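Local atomic coordinates of geranyltranstransferase (Thermotoga neapolitana, PDB entry 4WK5), a protein that probably acts as a prenyltransferase of the FPP/GGPP synthase family, using magnesium to join isoprenoid units in isoprene biosynthesis. Residues E34-H39 with A47-V52; P61-T66 with H278-F283; I71-E76 with L199-D204; K180-K185 with F215-Q220; D223-V228 with T247-M252. All blocks are in the same frame, centred on the assembly; numbering follows the deposited sequence.

From the N terminus, interaction 1 closes a short loop, with seven residues between its segments, joining helices 23-36 and 43-53 before anything else begins. Interaction 2 then spans 211 residues between its segments, bringing the C-terminal helix 278-289 back to helix 59-70, and the remaining three contacts are nested inside that loop. Interaction 3 joins the turn before helix 75-96 to the C-terminal end of helix 175-201. It crosses interaction 4, which starts on that same helix and ends on helix 206-229. Interaction 5 follows in series, tying helix 206-229 to the start of helix 248-274. Interactions 4 and 5 touch through Tyr182, their centres about 12 Å apart, whereas interactions 1 and 5 lie on opposite sides of the chain's centre.

Interaction 1. Residues E34-H39 with A47-V52; sequences ELVKPH and AMQYSV
Val52, which faces Val36 across this contact, bonds through its backbone N to Met48 O at 3.2 Å within helix 43-53, and the preceding bond, Ser51 N to Ala47 O, measures 3.1 Å. The two valines reach toward each other tip to tip, CG1 of Val36 meeting CG2 of Val52 at 3.9 Å. In Val36 a chi1 of -64° puts CG1 anti to the carbonyl carbon and CG2 between the backbone N and the carbonyl carbon, where CG2 lies against the opposing helix backbone, 3.8 Å from Gln49 CA. The pair illustrates how two consecutive helices of the all-helical isoprenoid synthase fold are closed on each other: a short connection joins helix 23-36 to helix 43-53. No hydrogen bond joins the two segments. Gln49 lies beside the valines, its CB 3.6 Å from Val36 O, and its extended chain carries NE2 across Pro38 at about a right angle, 4.0 Å from Pro38 CD. Behind the valines, Val36 also touches Leu87 of helix 75-96, while Met48 packs on Tyr154 of the second subunit.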
# COMPACT_ATOMS: atom_id res chain seq x y z
N GLU A 34 12.23 -11.89 10.42
CA GLU A 34 11.59 -11.53 11.68
C GLU A 34 10.26 -10.82 11.44
O GLU A 34 9.26 -11.09 12.12
CB GLU A 34 12.51 -10.64 12.53
CG GLU A 34 13.64 -11.36 13.19
CD GLU A 34 14.59 -10.43 13.93
OE1 GLU A 34 14.49 -9.20 13.73
OE2 GLU A 34 15.42 -10.94 14.71
N LEU A 35 10.25 -9.93 10.45
CA LEU A 35 9.06 -9.12 10.18
C LEU A 35 7.93 -9.91 9.54
O LEU A 35 6.75 -9.58 9.74
CB LEU A 35 9.42 -7.92 9.27
CG LEU A 35 10.32 -6.88 9.93
CD1 LEU A 35 10.74 -5.85 8.90
CD2 LEU A 35 9.60 -6.22 11.08
N VAL A 36 8.25 -10.94 8.76
CA VAL A 36 7.19 -11.70 8.09
C VAL A 36 6.85 -13.05 8.75
O VAL A 36 6.01 -13.81 8.24
CB VAL A 36 7.51 -11.93 6.59
CG1 VAL A 36 7.58 -10.59 5.85
CG2 VAL A 36 8.82 -12.73 6.39
N LYS A 37 7.49 -13.36 9.88
CA LYS A 37 7.04 -14.49 10.71
C LYS A 37 5.57 -14.32 11.11
O LYS A 37 5.17 -13.28 11.64
CB LYS A 37 7.92 -14.65 11.95
CG LYS A 37 7.64 -15.93 12.73
CD LYS A 37 7.77 -15.73 14.23
CE LYS A 37 9.22 -15.72 14.67
NZ LYS A 37 9.42 -16.45 15.97
N PRO A 38 4.74 -15.34 10.84
CA PRO A 38 3.31 -15.21 11.15
C PRO A 38 3.06 -14.98 12.64
O PRO A 38 3.78 -15.52 13.48
CB PRO A 38 2.74 -16.56 10.71
CG PRO A 38 3.67 -16.99 9.59
CD PRO A 38 5.04 -16.58 10.11
N HIS A 39 2.05 -14.17 12.94
CA HIS A 39 1.69 -13.90 14.33
C HIS A 39 0.24 -14.27 14.63
O HIS A 39 -0.12 -14.43 15.80
CB HIS A 39 1.92 -12.43 14.65
CG HIS A 39 1.80 -12.11 16.11
ND1 HIS A 39 0.61 -11.74 16.69
CD2 HIS A 39 2.72 -12.12 17.11
CE1 HIS A 39 0.80 -11.53 17.98
NE2 HIS A 39 2.07 -11.76 18.26
N ALA A 47 1.97 -16.94 3.33
CA ALA A 47 2.23 -16.57 1.94
C ALA A 47 3.18 -15.38 1.85
O ALA A 47 4.04 -15.33 0.96
CB ALA A 47 0.90 -16.25 1.20
N MET A 48 3.03 -14.43 2.77
CA MET A 48 3.97 -13.31 2.86
C MET A 48 5.37 -13.83 3.14
O MET A 48 6.36 -13.40 2.49
CB MET A 48 3.53 -12.33 3.96
CG MET A 48 2.29 -11.56 3.57
SD MET A 48 1.83 -10.34 4.81
CE MET A 48 0.67 -11.20 5.84
N GLN A 49 5.47 -14.75 4.10
CA GLN A 49 6.77 -15.31 4.45
C GLN A 49 7.35 -16.08 3.29
O GLN A 49 8.55 -15.97 2.99
CB GLN A 49 6.67 -16.22 5.68
CG GLN A 49 8.03 -16.83 6.04
CD GLN A 49 7.90 -17.90 7.14
OE1 GLN A 49 7.31 -18.97 6.93
NE2 GLN A 49 8.43 -17.60 8.30
N TYR A 50 6.49 -16.83 2.61
CA TYR A 50 6.91 -17.63 1.47
C TYR A 50 7.58 -16.78 0.41
O TYR A 50 8.68 -17.10 -0.07
CB TYR A 50 5.72 -18.37 0.87
CG TYR A 50 6.03 -19.14 -0.39
CD1 TYR A 50 6.60 -20.41 -0.34
CD2 TYR A 50 5.73 -18.61 -1.65
CE1 TYR A 50 6.88 -21.12 -1.50
CE2 TYR A 50 6.01 -19.33 -2.83
CZ TYR A 50 6.58 -20.58 -2.73
OH TYR A 50 6.86 -21.30 -3.88
N SER A 51 6.93 -15.68 0.03
CA SER A 51 7.47 -14.85 -1.03
C SER A 51 8.79 -14.19 -0.65
O SER A 51 9.66 -14.00 -1.49
CB SER A 51 6.45 -13.81 -1.45
OG SER A 51 5.43 -14.45 -2.20
N VAL A 52 8.96 -13.88 0.63
CA VAL A 52 10.24 -13.39 1.11
C VAL A 52 11.32 -14.49 1.11
O VAL A 52 12.47 -14.26 0.68
CB VAL A 52 10.10 -12.80 2.53
CG1 VAL A 52 11.47 -12.57 3.18
CG2 VAL A 52 9.32 -11.49 2.44

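Interaction 2. Residues P61-T66 with H278-F283; sequences PLLVLT and HRTFDF
Helix segments 61-66 and 278-283 run nearly antiparallel, at 149° between their directions, with axes approaching to 9.3 Å and Thr66 CA lying 5.3 Å from Thr280 CA. The packing brings the last helix of the all-helical isoprenoid synthase fold back onto one of its first. Phe283 carries the apolar half. With CG anti to the backbone N (chi1 175°), its ring projects across the interface and puts CZ 3.7 Å from Leu62 CB, the two side chains meeting at about a right angle. On the same ring CE2 comes to 3.9 Å from Leu63 N, an oblique approach. An alanine at Phe283 is likely to open a gap beside Leu62 CB and Leu63, leaving those apolar groups without the ring they pack on. Leu63 adds a smaller apolar touch, its CD1 3.8 Å from Thr280 CG2. Nearby, Arg279 makes a salt bridge through NE with Glu69, further along helix 59-70, and Asp70 receives hydrogen bonds from Arg279 N and Thr280 OG1. Between the two helices, Thr66 OG1 lies 3.2 Å from Thr280 OG1 and, within its own helix, the same 3.2 Å from Leu63 O.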
# COMPACT_ATOMS: atom_id res chain seq x y z
N PRO A 61 18.18 -3.56 -0.98
CA PRO A 61 18.53 -3.27 0.42
C PRO A 61 20.04 -3.23 0.64
O PRO A 61 20.52 -2.47 1.49
CB PRO A 61 17.89 -4.44 1.20
CG PRO A 61 17.63 -5.51 0.19
CD PRO A 61 17.34 -4.77 -1.10
N LEU A 62 20.79 -4.04 -0.10
CA LEU A 62 22.24 -3.98 -0.00
C LEU A 62 22.76 -2.60 -0.41
O LEU A 62 23.69 -2.09 0.21
CB LEU A 62 22.90 -5.06 -0.86
CG LEU A 62 22.88 -6.48 -0.30
CD1 LEU A 62 23.26 -7.48 -1.39
CD2 LEU A 62 23.83 -6.58 0.88
N LEU A 63 22.16 -2.00 -1.43
CA LEU A 63 22.54 -0.65 -1.85
C LEU A 63 22.26 0.38 -0.75
O LEU A 63 23.09 1.25 -0.48
CB LEU A 63 21.82 -0.28 -3.15
CG LEU A 63 22.12 1.04 -3.83
CD1 LEU A 63 23.59 1.08 -4.28
CD2 LEU A 63 21.17 1.18 -5.02
N VAL A 64 21.10 0.28 -0.10
CA VAL A 64 20.80 1.16 1.03
C VAL A 64 21.89 1.04 2.11
O VAL A 64 22.39 2.05 2.61
CB VAL A 64 19.43 0.86 1.63
CG1 VAL A 64 19.21 1.67 2.91
CG2 VAL A 64 18.33 1.13 0.59
N LEU A 65 22.27 -0.19 2.44
CA LEU A 65 23.29 -0.39 3.46
C LEU A 65 24.67 0.11 3.04
O LEU A 65 25.40 0.66 3.86
CB LEU A 65 23.39 -1.87 3.86
CG LEU A 65 22.16 -2.44 4.57
CD1 LEU A 65 22.46 -3.83 5.11
CD2 LEU A 65 21.71 -1.52 5.69
N THR A 66 25.04 -0.08 1.77
CA THR A 66 26.38 0.34 1.36
C THR A 66 26.47 1.85 1.25
O THR A 66 27.47 2.44 1.66
CB THR A 66 26.82 -0.32 0.03
OG1 THR A 66 26.09 0.25 -1.06
CG2 THR A 66 26.60 -1.85 0.11
N HIS A 278 33.03 4.61 -1.59
CA HIS A 278 33.89 3.46 -1.91
C HIS A 278 33.19 2.11 -1.94
O HIS A 278 33.36 1.34 -2.88
CB HIS A 278 35.03 3.34 -0.89
CG HIS A 278 35.94 4.53 -0.84
ND1 HIS A 278 36.30 5.14 0.34
CD2 HIS A 278 36.57 5.20 -1.83
CE1 HIS A 278 37.11 6.14 0.08
NE2 HIS A 278 37.29 6.21 -1.23
N ARG A 279 32.44 1.82 -0.88
CA ARG A 279 31.75 0.55 -0.76
C ARG A 279 30.71 0.42 -1.85
O ARG A 279 30.54 -0.65 -2.42
CB ARG A 279 31.11 0.42 0.61
CG ARG A 279 32.11 0.58 1.75
CD ARG A 279 31.41 0.53 3.09
NE ARG A 279 32.35 0.28 4.17
CZ ARG A 279 33.05 1.22 4.79
NH1 ARG A 279 32.91 2.49 4.42
NH2 ARG A 279 33.89 0.90 5.77
N THR A 280 30.03 1.52 -2.14
CA THR A 280 28.97 1.51 -3.13
C THR A 280 29.56 1.30 -4.53
O THR A 280 29.04 0.51 -5.33
CB THR A 280 28.15 2.81 -3.08
OG1 THR A 280 27.65 2.98 -1.75
CG2 THR A 280 26.99 2.74 -4.04
N PHE A 281 30.66 1.98 -4.80
CA PHE A 281 31.40 1.81 -6.04
C PHE A 281 31.83 0.36 -6.24
O PHE A 281 31.58 -0.23 -7.30
CB PHE A 281 32.62 2.73 -6.05
CG PHE A 281 33.52 2.54 -7.23
CD1 PHE A 281 33.22 3.13 -8.44
CD2 PHE A 281 34.69 1.80 -7.12
CE1 PHE A 281 34.05 2.98 -9.52
CE2 PHE A 281 35.53 1.64 -8.20
CZ PHE A 281 35.21 2.23 -9.41
N ASP A 282 32.46 -0.21 -5.22
CA ASP A 282 32.93 -1.59 -5.30
C ASP A 282 31.75 -2.56 -5.51
O ASP A 282 31.83 -3.46 -6.34
CB ASP A 282 33.70 -1.97 -4.04
CG ASP A 282 35.04 -1.26 -3.93
OD1 ASP A 282 35.57 -0.81 -4.97
OD2 ASP A 282 35.56 -1.17 -2.81
N PHE A 283 30.67 -2.35 -4.75
CA PHE A 283 29.46 -3.17 -4.86
C PHE A 283 28.91 -3.14 -6.29
O PHE A 283 28.69 -4.19 -6.90
CB PHE A 283 28.41 -2.68 -3.85
CG PHE A 283 27.07 -3.38 -3.94
CD1 PHE A 283 26.99 -4.76 -3.91
CD2 PHE A 283 25.91 -2.64 -4.05
CE1 PHE A 283 25.75 -5.39 -3.98
CE2 PHE A 283 24.68 -3.27 -4.12
CZ PHE A 283 24.61 -4.65 -4.09

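Interaction 3. Residues I71-E76 with L199-D204; sequences IGVEEE and LLKGLD
Lys201 lies against Ile71, Gly72 and Val73 along its whole length. Its CB rests on two methyls, 3.7 Å from Val73 CG2 and 3.9 Å from Ile71 CD1. A bend at chi2 (65°) then turns the chain along the opposing backbone, where CG faces Ile71 O at 3.8 Å and CD and CE pass over the same oxygen, CE at 3.3 Å. At the tip NZ gives a hydrogen bond to Gly72 O at 2.9 Å, from above the carbonyl plane, 48° out of it. Val73 also sets CG1 against Leu200 CD1 at 4.0 Å, and a glycine in its place would probably open a gap there and leave the lysine stem without the methyl it rests on. Both segments contain helix ends of the Schellman type, with Gly72 and Gly202 as the positive-phi C-prime residues. The apolar stem is packed while the ammonium, held by one carbonyl oxygen, anchors the lysine over the turn, and Glu74 OE1, 4.8 Å from Lys201 NZ, may add a weak attraction.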
# COMPACT_ATOMS: atom_id res chain seq x y z
N ILE A 71 28.40 7.01 3.97
CA ILE A 71 28.24 8.38 4.44
C ILE A 71 28.04 8.47 5.95
O ILE A 71 27.73 9.54 6.48
CB ILE A 71 27.08 9.11 3.72
CG1 ILE A 71 25.73 8.45 4.04
CG2 ILE A 71 27.33 9.15 2.21
CD1 ILE A 71 24.55 9.22 3.48
N GLY A 72 28.22 7.35 6.64
CA GLY A 72 28.20 7.32 8.10
C GLY A 72 26.83 7.35 8.75
O GLY A 72 26.66 7.97 9.80
N VAL A 73 25.86 6.69 8.14
CA VAL A 73 24.54 6.60 8.75
C VAL A 73 24.51 5.45 9.76
O VAL A 73 25.06 4.37 9.52
CB VAL A 73 23.43 6.39 7.70
CG1 VAL A 73 22.12 6.01 8.36
CG2 VAL A 73 23.25 7.66 6.86
N GLU A 74 23.90 5.74 10.90
CA GLU A 74 23.63 4.77 11.95
C GLU A 74 22.95 3.52 11.38
O GLU A 74 21.96 3.63 10.66
CB GLU A 74 22.74 5.39 13.03
CG GLU A 74 21.65 6.36 12.55
CD GLU A 74 22.17 7.71 12.04
OE1 GLU A 74 23.40 7.93 12.01
OE2 GLU A 74 21.32 8.55 11.66
N GLU A 75 23.48 2.35 11.72
CA GLU A 75 23.04 1.09 11.13
C GLU A 75 21.54 0.78 11.31
O GLU A 75 20.90 0.30 10.37
CB GLU A 75 23.87 -0.06 11.71
CG GLU A 75 23.65 -1.41 11.04
CD GLU A 75 24.28 -1.51 9.66
OE1 GLU A 75 24.74 -0.47 9.13
OE2 GLU A 75 24.32 -2.63 9.12
N GLU A 76 20.99 1.06 12.49
CA GLU A 76 19.65 0.60 12.83
C GLU A 76 18.55 1.19 11.95
O GLU A 76 17.71 0.46 11.41
CB GLU A 76 19.35 0.89 14.31
CG GLU A 76 17.96 0.45 14.76
CD GLU A 76 17.62 -0.99 14.37
OE1 GLU A 76 18.51 -1.87 14.47
OE2 GLU A 76 16.47 -1.24 13.97
N LEU A 199 18.95 11.40 3.28
CA LEU A 199 17.93 12.02 4.13
C LEU A 199 18.20 11.73 5.60
O LEU A 199 18.11 12.63 6.44
CB LEU A 199 16.52 11.53 3.74
CG LEU A 199 15.87 12.28 2.57
CD1 LEU A 199 14.66 11.52 2.04
CD2 LEU A 199 15.48 13.70 2.98
N LEU A 200 18.52 10.48 5.91
CA LEU A 200 18.82 10.08 7.28
C LEU A 200 20.01 10.84 7.86
O LEU A 200 20.06 11.12 9.06
CB LEU A 200 19.09 8.57 7.36
CG LEU A 200 17.92 7.67 6.97
CD1 LEU A 200 18.28 6.21 7.16
CD2 LEU A 200 16.72 8.03 7.80
N LYS A 201 20.97 11.17 7.00
CA LYS A 201 22.21 11.84 7.42
C LYS A 201 22.08 13.36 7.39
O LYS A 201 22.92 14.07 7.95
CB LYS A 201 23.38 11.39 6.54
CG LYS A 201 24.77 11.80 7.04
CD LYS A 201 25.10 11.13 8.37
CE LYS A 201 26.51 11.45 8.82
NZ LYS A 201 26.81 10.81 10.14
N GLY A 202 21.03 13.85 6.74
CA GLY A 202 20.81 15.29 6.63
C GLY A 202 21.59 15.94 5.50
O GLY A 202 21.76 17.16 5.48
N LEU A 203 22.06 15.13 4.56
CA LEU A 203 22.79 15.63 3.39
C LEU A 203 21.85 15.83 2.20
O LEU A 203 20.86 15.12 2.06
CB LEU A 203 23.92 14.66 3.02
CG LEU A 203 24.85 14.23 4.14
CD1 LEU A 203 25.83 13.17 3.66
CD2 LEU A 203 25.59 15.43 4.71
N ASP A 204 22.18 16.79 1.34
CA ASP A 204 21.37 17.06 0.15
C ASP A 204 21.37 15.85 -0.79
O ASP A 204 22.43 15.31 -1.09
CB ASP A 204 21.89 18.30 -0.58
CG ASP A 204 20.97 18.74 -1.70
OD1 ASP A 204 19.94 19.38 -1.40
OD2 ASP A 204 21.28 18.45 -2.87

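Interaction 4. Residues K180-K185 with F215-Q220; sequences KMYSFK and FGVAFQ
An amide-on-ring stack between two steeply crossing helices marks this contact, where segments 180-185 and 215-220 of helices 175-201 and 206-229 meet at 107° with their axes 8.6 Å apart. The stack holds for the conformer of Gln220 described here, one of two deposited, and may be absent in the other. The amide lies over one face of the Tyr182 ring with the planes only 5° apart. NE2 sits toward the rim, 3.3 Å from Tyr182 CE1, and OE1 lies 3.5 Å from Tyr182 CG. Gln220 CG makes a CH-pi contact with the ring centroid at 3.8 Å. An extended chain, with CG anti to the backbone N (chi1 -172°), carries the amide there. Val217 O lies in plane at the ring's edge, 3.9 Å from Tyr182 CD2. Lys185 CD passes 3.9 Å from Gln220 NE2, while its NZ forms a salt bridge with Glu160. A flat polar amide thus lies on an aromatic face, while OE1, NE2 and the tyrosine hydroxyl find polar partners around it: Thr186 OG1, a water and Leu248 N.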
# COMPACT_ATOMS: atom_id res chain seq x y z
N LYS A 180 10.59 6.64 -20.01
CA LYS A 180 9.87 7.19 -18.87
C LYS A 180 9.31 6.05 -18.00
O LYS A 180 9.35 6.10 -16.76
CB LYS A 180 8.73 8.10 -19.35
CG LYS A 180 7.95 8.80 -18.24
CD LYS A 180 8.83 9.80 -17.49
CE LYS A 180 7.97 10.76 -16.67
NZ LYS A 180 8.80 11.78 -15.95
N MET A 181 8.79 5.03 -18.67
CA MET A 181 8.28 3.86 -17.98
C MET A 181 9.39 3.16 -17.18
O MET A 181 9.16 2.72 -16.05
CB MET A 181 7.62 2.91 -18.98
CG MET A 181 7.03 1.65 -18.36
SD MET A 181 8.23 0.30 -18.32
CE MET A 181 8.34 -0.04 -20.09
N TYR A 182 10.58 3.05 -17.76
CA TYR A 182 11.71 2.45 -17.04
C TYR A 182 12.04 3.29 -15.81
O TYR A 182 12.32 2.77 -14.74
CB TYR A 182 12.96 2.35 -17.93
CG TYR A 182 12.97 1.13 -18.83
CD1 TYR A 182 11.82 0.72 -19.49
CD2 TYR A 182 14.15 0.42 -19.04
CE1 TYR A 182 11.84 -0.40 -20.32
CE2 TYR A 182 14.17 -0.69 -19.86
CZ TYR A 182 13.02 -1.09 -20.50
OH TYR A 182 13.04 -2.19 -21.32
N SER A 183 12.04 4.60 -16.01
CA SER A 183 12.35 5.52 -14.93
C SER A 183 11.39 5.37 -13.76
O SER A 183 11.80 5.37 -12.60
CB SER A 183 12.31 6.96 -15.44
OG SER A 183 12.42 7.87 -14.36
N PHE A 184 10.11 5.23 -14.08
CA PHE A 184 9.09 5.08 -13.04
C PHE A 184 9.08 3.68 -12.43
O PHE A 184 9.01 3.51 -11.20
CB PHE A 184 7.70 5.38 -13.58
CG PHE A 184 7.34 6.85 -13.61
CD1 PHE A 184 8.32 7.83 -13.66
CD2 PHE A 184 6.02 7.24 -13.55
CE1 PHE A 184 7.98 9.18 -13.69
CE2 PHE A 184 5.66 8.59 -13.57
CZ PHE A 184 6.65 9.55 -13.64
N LYS A 185 9.13 2.66 -13.28
CA LYS A 185 8.92 1.29 -12.82
C LYS A 185 10.10 0.70 -12.04
O LYS A 185 9.92 -0.12 -11.13
CB LYS A 185 8.59 0.39 -14.02
CG LYS A 185 8.37 -1.08 -13.71
CD LYS A 185 8.50 -1.89 -15.00
CE LYS A 185 8.55 -3.39 -14.73
NZ LYS A 185 7.32 -3.88 -14.07
N PHE A 215 20.89 4.56 -12.79
CA PHE A 215 21.28 3.19 -12.49
C PHE A 215 20.11 2.23 -12.73
O PHE A 215 20.27 1.17 -13.32
CB PHE A 215 21.79 3.06 -11.05
CG PHE A 215 22.13 1.64 -10.66
CD1 PHE A 215 21.20 0.85 -10.00
CD2 PHE A 215 23.36 1.10 -10.98
CE1 PHE A 215 21.50 -0.46 -9.66
CE2 PHE A 215 23.66 -0.20 -10.64
CZ PHE A 215 22.72 -0.98 -9.98
N GLY A 216 18.93 2.63 -12.26
CA GLY A 216 17.74 1.81 -12.42
C GLY A 216 17.36 1.56 -13.87
O GLY A 216 16.97 0.45 -14.23
N VAL A 217 17.44 2.58 -14.72
CA VAL A 217 17.15 2.36 -16.13
C VAL A 217 18.15 1.37 -16.74
O VAL A 217 17.77 0.45 -17.47
CB VAL A 217 17.15 3.69 -16.93
CG1 VAL A 217 17.04 3.41 -18.42
CG2 VAL A 217 15.99 4.56 -16.47
N ALA A 218 19.43 1.55 -16.42
CA ALA A 218 20.48 0.65 -16.91
C ALA A 218 20.25 -0.78 -16.41
O ALA A 218 20.40 -1.75 -17.15
CB ALA A 218 21.86 1.15 -16.48
N PHE A 219 19.86 -0.89 -15.14
CA PHE A 219 19.56 -2.18 -14.52
C PHE A 219 18.45 -2.90 -15.28
O PHE A 219 18.55 -4.10 -15.56
CB PHE A 219 19.18 -1.96 -13.05
CG PHE A 219 19.05 -3.22 -12.23
CD1 PHE A 219 20.17 -3.77 -11.60
CD2 PHE A 219 17.82 -3.84 -12.06
CE1 PHE A 219 20.07 -4.91 -10.83
CE2 PHE A 219 17.70 -4.98 -11.29
CZ PHE A 219 18.83 -5.52 -10.67
N GLN A 220 17.38 -2.18 -15.63
CA GLN A 220 16.26 -2.81 -16.33
C GLN A 220 16.66 -3.22 -17.75
O GLN A 220 16.23 -4.27 -18.23
CB GLN A 220 15.03 -1.88 -16.36
CG GLN A 220 13.77 -2.56 -16.93
CD GLN A 220 12.49 -1.76 -16.75
OE1 GLN A 220 12.42 -0.81 -15.96
NE2 GLN A 220 11.45 -2.14 -17.49
O HOH W 1 11.37 -4.11 -19.24

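Interaction 5. Residues D223-V228 with T247-M252; sequences DDLKDV and TLVKKM
Val249 packs against Asp224 and Leu225 at the close side of this contact, one methyl serving both: its CG2 lies 3.6 Å from Asp224 CB and 3.7 Å from Leu225 CD2. That methyl stands anti to its carbonyl carbon, which directs it into the notch between the two neighbours, while CG1 is turned to the other side. There the packing thins, for Val228 CG2 comes no nearer than 4.3 Å to Val249 CG1, and Val228 itself is exposed to solvent. Between these extremes the polar group of Asp224 slides past Thr247 in the opposite direction, OD2 being 3.7 Å from Thr247 CB; no hydrogen bond passes between the segments. Thr247 uses its hydroxyl within its own segment instead. As N-cap of helix 248-274 its OG1 accepts from Lys250 N at 3.0 Å, with an N-H...O angle of 162°. The sequence Asp223-Asp224-Leu225-Lys226-Asp227 matches the second aspartate-rich motif of the FPP/GGPP synthase family, which in relatives takes part in binding magnesium and diphosphate, so the contact probably borders the active-site mouth. The directions of the two helix segments are 84° apart, and their axes approach to 10.3 Å. Helix 175-201 packs beside them, Tyr182 touching Thr247 and Val178 touching Leu248, while Leu225 and Val249 also pack on Val254 further along helix 248-274.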
# COMPACT_ATOMS: atom_id res chain seq x y z
N ASP A 223 18.59 -6.35 -17.59
CA ASP A 223 17.64 -7.44 -17.39
C ASP A 223 16.97 -7.84 -18.70
O ASP A 223 16.79 -9.03 -18.98
CB ASP A 223 16.57 -7.05 -16.36
CG ASP A 223 15.52 -8.13 -16.18
OD1 ASP A 223 15.76 -9.07 -15.39
OD2 ASP A 223 14.46 -8.06 -16.84
N ASP A 224 16.59 -6.84 -19.50
CA ASP A 224 16.02 -7.08 -20.83
C ASP A 224 16.95 -7.93 -21.68
O ASP A 224 16.52 -8.88 -22.35
CB ASP A 224 15.78 -5.77 -21.58
CG ASP A 224 14.70 -4.92 -20.96
OD1 ASP A 224 13.86 -5.44 -20.19
OD2 ASP A 224 14.71 -3.71 -21.27
N LEU A 225 18.23 -7.56 -21.67
CA LEU A 225 19.23 -8.21 -22.52
C LEU A 225 19.48 -9.64 -22.06
O LEU A 225 19.63 -10.55 -22.87
CB LEU A 225 20.53 -7.40 -22.52
CG LEU A 225 20.46 -6.05 -23.24
CD1 LEU A 225 21.68 -5.19 -22.91
CD2 LEU A 225 20.35 -6.24 -24.74
N LYS A 226 19.52 -9.83 -20.74
CA LYS A 226 19.57 -11.16 -20.15
C LYS A 226 18.43 -12.04 -20.64
O LYS A 226 18.65 -13.19 -21.02
CB LYS A 226 19.53 -11.06 -18.62
CG LYS A 226 19.27 -12.38 -17.91
CD LYS A 226 18.47 -12.15 -16.63
CE LYS A 226 18.17 -13.47 -15.92
NZ LYS A 226 17.49 -13.26 -14.61
N ASP A 227 17.21 -11.50 -20.64
CA ASP A 227 16.04 -12.25 -21.09
C ASP A 227 16.13 -12.64 -22.56
O ASP A 227 15.71 -13.74 -22.94
CB ASP A 227 14.76 -11.43 -20.88
CG ASP A 227 14.49 -11.14 -19.41
OD1 ASP A 227 15.10 -11.81 -18.55
OD2 ASP A 227 13.66 -10.25 -19.13
N VAL A 228 16.68 -11.75 -23.38
CA VAL A 228 16.83 -11.99 -24.81
C VAL A 228 17.78 -13.17 -25.08
O VAL A 228 17.52 -13.99 -25.96
CB VAL A 228 17.35 -10.73 -25.55
CG1 VAL A 228 18.05 -11.10 -26.85
CG2 VAL A 228 16.21 -9.75 -25.80
N THR A 247 9.97 -3.02 -24.65
CA THR A 247 11.24 -2.80 -23.96
C THR A 247 12.10 -1.81 -24.74
O THR A 247 11.81 -1.51 -25.91
CB THR A 247 12.02 -4.10 -23.78
OG1 THR A 247 12.48 -4.57 -25.06
CG2 THR A 247 11.15 -5.17 -23.14
N LEU A 248 13.14 -1.30 -24.10
CA LEU A 248 14.08 -0.43 -24.78
C LEU A 248 14.89 -1.22 -25.79
O LEU A 248 15.38 -0.67 -26.77
CB LEU A 248 15.01 0.26 -23.78
CG LEU A 248 14.37 1.46 -23.07
CD1 LEU A 248 15.35 2.07 -22.06
CD2 LEU A 248 13.93 2.50 -24.10
N VAL A 249 15.03 -2.52 -25.55
CA VAL A 249 15.73 -3.37 -26.53
C VAL A 249 14.90 -3.46 -27.81
O VAL A 249 15.43 -3.36 -28.91
CB VAL A 249 16.03 -4.78 -25.97
CG1 VAL A 249 16.66 -5.66 -27.05
CG2 VAL A 249 16.98 -4.67 -24.79
N LYS A 250 13.59 -3.61 -27.66
CA LYS A 250 12.70 -3.60 -28.82
C LYS A 250 12.73 -2.28 -29.58
O LYS A 250 12.75 -2.27 -30.81
CB LYS A 250 11.26 -3.90 -28.40
CG LYS A 250 11.00 -5.35 -28.08
CD LYS A 250 9.51 -5.60 -27.86
CE LYS A 250 9.25 -7.02 -27.38
NZ LYS A 250 7.79 -7.21 -27.12
N LYS A 251 12.72 -1.16 -28.86
CA LYS A 251 12.67 0.16 -29.50
C LYS A 251 14.00 0.60 -30.10
O LYS A 251 14.04 1.23 -31.16
CB LYS A 251 12.21 1.23 -28.49
CG LYS A 251 10.83 0.99 -27.89
CD LYS A 251 9.74 1.03 -28.95
CE LYS A 251 9.76 2.33 -29.74
NZ LYS A 251 8.59 2.43 -30.67
N MET A 252 15.09 0.28 -29.42
CA MET A 252 16.40 0.80 -29.80
C MET A 252 17.25 -0.23 -30.54
O MET A 252 18.24 0.12 -31.20
CB MET A 252 17.15 1.28 -28.56
CG MET A 252 16.41 2.35 -27.77
SD MET A 252 17.29 2.83 -26.28
CE MET A 252 18.72 3.65 -26.98